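Local coordinates for uncharacterized protein (Cytophaga hutchinsonii ATCC 33406, PDB 3FF4) that is of unknown function but has a Rossmann-like CoA-binding domain, consistent with binding coenzyme A or a related nucleotide, at residues V59-Y65 with P83-N89. Residues are numbered along the deposited sequence.
Sequences VDTVTLY and PKRVIFN
Strand 61-64, the middle strand of the five-stranded parallel Rossmann-type sheet, pairs with its neighbour 85-88, their axes 4.7 Å apart and inclined by 15°; helices 68-71 and 75-81 lie in the connection between them. Both strands are extended, but D60 (phi/psi -81/-51) and K84 (-69/-31) break the extended run just before them. T61, V62 and T63 pair with R85, V86 and I87 at CA-CA distances of 4.7-4.8 Å. Backbone hydrogen bonds run from R85 N to D60 O (3.0 Å), which also takes a weak one from K84 N (2.8 Å), V62 N to R85 O (2.9 Å), I87 N to V62 O (2.8 Å) and L64 N to I87 O (3.0 Å). On the face of V62, V86, L64 and F88, V62 and V86 are both t; V62 CB lies 4.1 Å from V86 CG2, and L64 (m,t) lays CD1 over the ring of F88 (chi1 m), a CH-pi contact 3.9 Å from the centroid. Helix 95-103 covers V86 and F88. On the other face I87 (m,t) packs CD1 on T61 CG2 (3.7 Å), and R85 (t,t,p) curls its guanidinium onto T61 (m), NE and NH2 donating to OG1 at 3.0 and 2.9 Å; T61 OG1 donates to D60 OD2 (2.7 Å), while R85 NH1 salt-bridges the C-terminal F122. Beyond the strand, N89 ND2 (chi1 m) donates to L64 O and OG1 of T63 (t), both 2.8 Å; T113 hydrogen-bonds T63 OG1 and N89 OD1. One face is thus apolar; the other mixes an apolar contact with directional hydrogen bonds that, with N89, tie the strands to the chain's C-terminal end.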
loop_
_atom_site.group_PDB
_atom_site.type_symbol
_atom_site.label_atom_id
_atom_site.label_comp_id
_atom_site.label_asym_id
_atom_site.label_seq_id
_atom_site.Cartn_x
_atom_site.Cartn_y
_atom_site.Cartn_z
ATOM N N VAL A 59 -2.235 -2.631 -10.648
ATOM C CA VAL A 59 -2.343 -2.580 -9.167
ATOM C C VAL A 59 -3.817 -2.440 -8.737
ATOM O O VAL A 59 -4.517 -1.521 -9.162
ATOM C CB VAL A 59 -1.457 -1.467 -8.550
ATOM C CG1 VAL A 59 -1.664 -1.369 -6.985
ATOM C CG2 VAL A 59 0.035 -1.741 -8.864
ATOM N N ASP A 60 -4.298 -3.352 -7.911
ATOM C CA ASP A 60 -5.654 -3.251 -7.378
ATOM C C ASP A 60 -5.696 -2.276 -6.194
ATOM O O ASP A 60 -6.543 -1.365 -6.132
ATOM C CB ASP A 60 -6.148 -4.643 -6.955
ATOM C CG ASP A 60 -7.544 -4.622 -6.334
ATOM O OD1 ASP A 60 -8.511 -5.091 -6.987
ATOM O OD2 ASP A 60 -7.680 -4.176 -5.172
ATOM N N THR A 61 -4.790 -2.490 -5.251
ATOM C CA THR A 61 -4.771 -1.779 -3.991
ATOM C C THR A 61 -3.384 -1.205 -3.732
ATOM O O THR A 61 -2.379 -1.911 -3.853
ATOM C CB THR A 61 -5.157 -2.742 -2.814
ATOM O OG1 THR A 61 -6.508 -3.182 -2.970
ATOM C CG2 THR A 61 -5.001 -2.040 -1.465
ATOM N N VAL A 62 -3.321 0.074 -3.375
ATOM C CA VAL A 62 -2.115 0.619 -2.763
ATOM C C VAL A 62 -2.389 0.603 -1.243
ATOM O O VAL A 62 -3.395 1.136 -0.777
ATOM C CB VAL A 62 -1.783 2.020 -3.277
ATOM C CG1 VAL A 62 -0.599 2.648 -2.473
ATOM C CG2 VAL A 62 -1.472 1.977 -4.814
ATOM N N THR A 63 -1.520 -0.054 -0.487
ATOM C CA THR A 63 -1.620 -0.001 0.982
ATOM C C THR A 63 -0.486 0.858 1.564
ATOM O O THR A 63 0.719 0.620 1.340
ATOM C CB THR A 63 -1.757 -1.421 1.652
ATOM O OG1 THR A 63 -2.063 -1.294 3.060
ATOM C CG2 THR A 63 -0.469 -2.296 1.434
ATOM N N LEU A 64 -0.902 1.892 2.276
ATOM C CA LEU A 64 -0.032 2.979 2.696
ATOM C C LEU A 64 0.572 2.782 4.079
ATOM O O LEU A 64 -0.165 2.597 5.068
ATOM C CB LEU A 64 -0.822 4.276 2.750
ATOM C CG LEU A 64 -1.153 4.982 1.445
ATOM C CD1 LEU A 64 -1.980 6.200 1.829
ATOM C CD2 LEU A 64 0.138 5.413 0.757
ATOM N N TYR A 65 1.904 2.866 4.133
ATOM C CA TYR A 65 2.618 2.865 5.393
ATOM C C TYR A 65 3.592 4.021 5.443
ATOM O O TYR A 65 4.698 3.831 5.892
ATOM C CB TYR A 65 3.344 1.526 5.636
ATOM C CG TYR A 65 2.355 0.444 5.935
ATOM C CD1 TYR A 65 1.818 0.305 7.226
ATOM C CD2 TYR A 65 1.885 -0.405 4.915
ATOM C CE1 TYR A 65 0.854 -0.679 7.509
ATOM C CE2 TYR A 65 0.925 -1.414 5.202
ATOM C CZ TYR A 65 0.428 -1.534 6.484
ATOM O OH TYR A 65 -0.528 -2.484 6.770
ATOM N N PRO A 83 -5.040 2.842 -9.050
ATOM C CA PRO A 83 -5.496 1.633 -8.361
ATOM C C PRO A 83 -7.005 1.680 -8.179
ATOM O O PRO A 83 -7.573 2.758 -8.248
ATOM C CB PRO A 83 -4.839 1.755 -6.985
ATOM C CG PRO A 83 -4.690 3.211 -6.755
ATOM C CD PRO A 83 -4.375 3.789 -8.133
ATOM N N LYS A 84 -7.648 0.546 -7.917
ATOM C CA LYS A 84 -9.060 0.550 -7.511
ATOM C C LYS A 84 -9.252 1.136 -6.107
ATOM O O LYS A 84 -10.254 1.772 -5.822
ATOM C CB LYS A 84 -9.618 -0.869 -7.529
ATOM C CG LYS A 84 -9.533 -1.537 -8.899
ATOM C CD LYS A 84 -10.296 -2.842 -8.894
ATOM C CE LYS A 84 -11.792 -2.570 -9.061
ATOM N NZ LYS A 84 -12.572 -3.830 -9.136
ATOM N N ARG A 85 -8.264 0.955 -5.238
ATOM C CA ARG A 85 -8.442 1.271 -3.832
ATOM C C ARG A 85 -7.115 1.675 -3.214
ATOM O O ARG A 85 -6.060 1.128 -3.572
ATOM C CB ARG A 85 -8.996 0.040 -3.091
ATOM C CG ARG A 85 -9.029 0.158 -1.550
ATOM C CD ARG A 85 -9.606 -1.098 -0.912
ATOM N NE ARG A 85 -8.756 -2.262 -1.171
ATOM C CZ ARG A 85 -9.012 -3.498 -0.736
ATOM N NH1 ARG A 85 -10.127 -3.753 -0.014
ATOM N NH2 ARG A 85 -8.161 -4.483 -1.034
ATOM N N VAL A 86 -7.166 2.613 -2.268
ATOM C CA VAL A 86 -6.002 2.952 -1.480
ATOM C C VAL A 86 -6.380 2.772 0.001
ATOM O O VAL A 86 -7.396 3.318 0.451
ATOM C CB VAL A 86 -5.497 4.386 -1.750
ATOM C CG1 VAL A 86 -4.345 4.748 -0.818
ATOM C CG2 VAL A 86 -5.019 4.566 -3.212
ATOM N N ILE A 87 -5.595 1.982 0.732
ATOM C CA ILE A 87 -5.860 1.750 2.175
ATOM C C ILE A 87 -4.975 2.657 3.049
ATOM O O ILE A 87 -3.728 2.670 2.898
ATOM C CB ILE A 87 -5.625 0.296 2.602
ATOM C CG1 ILE A 87 -6.483 -0.653 1.773
ATOM C CG2 ILE A 87 -5.902 0.117 4.158
ATOM C CD1 ILE A 87 -6.194 -2.151 1.993
ATOM N N PHE A 88 -5.637 3.449 3.899
ATOM C CA PHE A 88 -4.996 4.281 4.941
ATOM C C PHE A 88 -4.925 3.509 6.273
ATOM O O PHE A 88 -5.888 3.521 7.077
ATOM C CB PHE A 88 -5.784 5.596 5.107
ATOM C CG PHE A 88 -5.737 6.448 3.887
ATOM C CD1 PHE A 88 -4.836 7.496 3.789
ATOM C CD2 PHE A 88 -6.498 6.119 2.775
ATOM C CE1 PHE A 88 -4.773 8.244 2.618
ATOM C CE2 PHE A 88 -6.416 6.860 1.606
ATOM C CZ PHE A 88 -5.571 7.915 1.526
ATOM N N ASN A 89 -3.794 2.817 6.488
ATOM C CA ASN A 89 -3.541 2.091 7.738
ATOM C C ASN A 89 -3.347 3.091 8.891
ATOM O O ASN A 89 -3.115 4.276 8.628
ATOM C CB ASN A 89 -2.356 1.133 7.559
ATOM C CG ASN A 89 -2.585 0.188 6.414
ATOM O OD1 ASN A 89 -3.343 -0.770 6.535
ATOM N ND2 ASN A 89 -2.000 0.486 5.276
HETATM O O HOH W 1 -11.225 -5.386 -6.675
#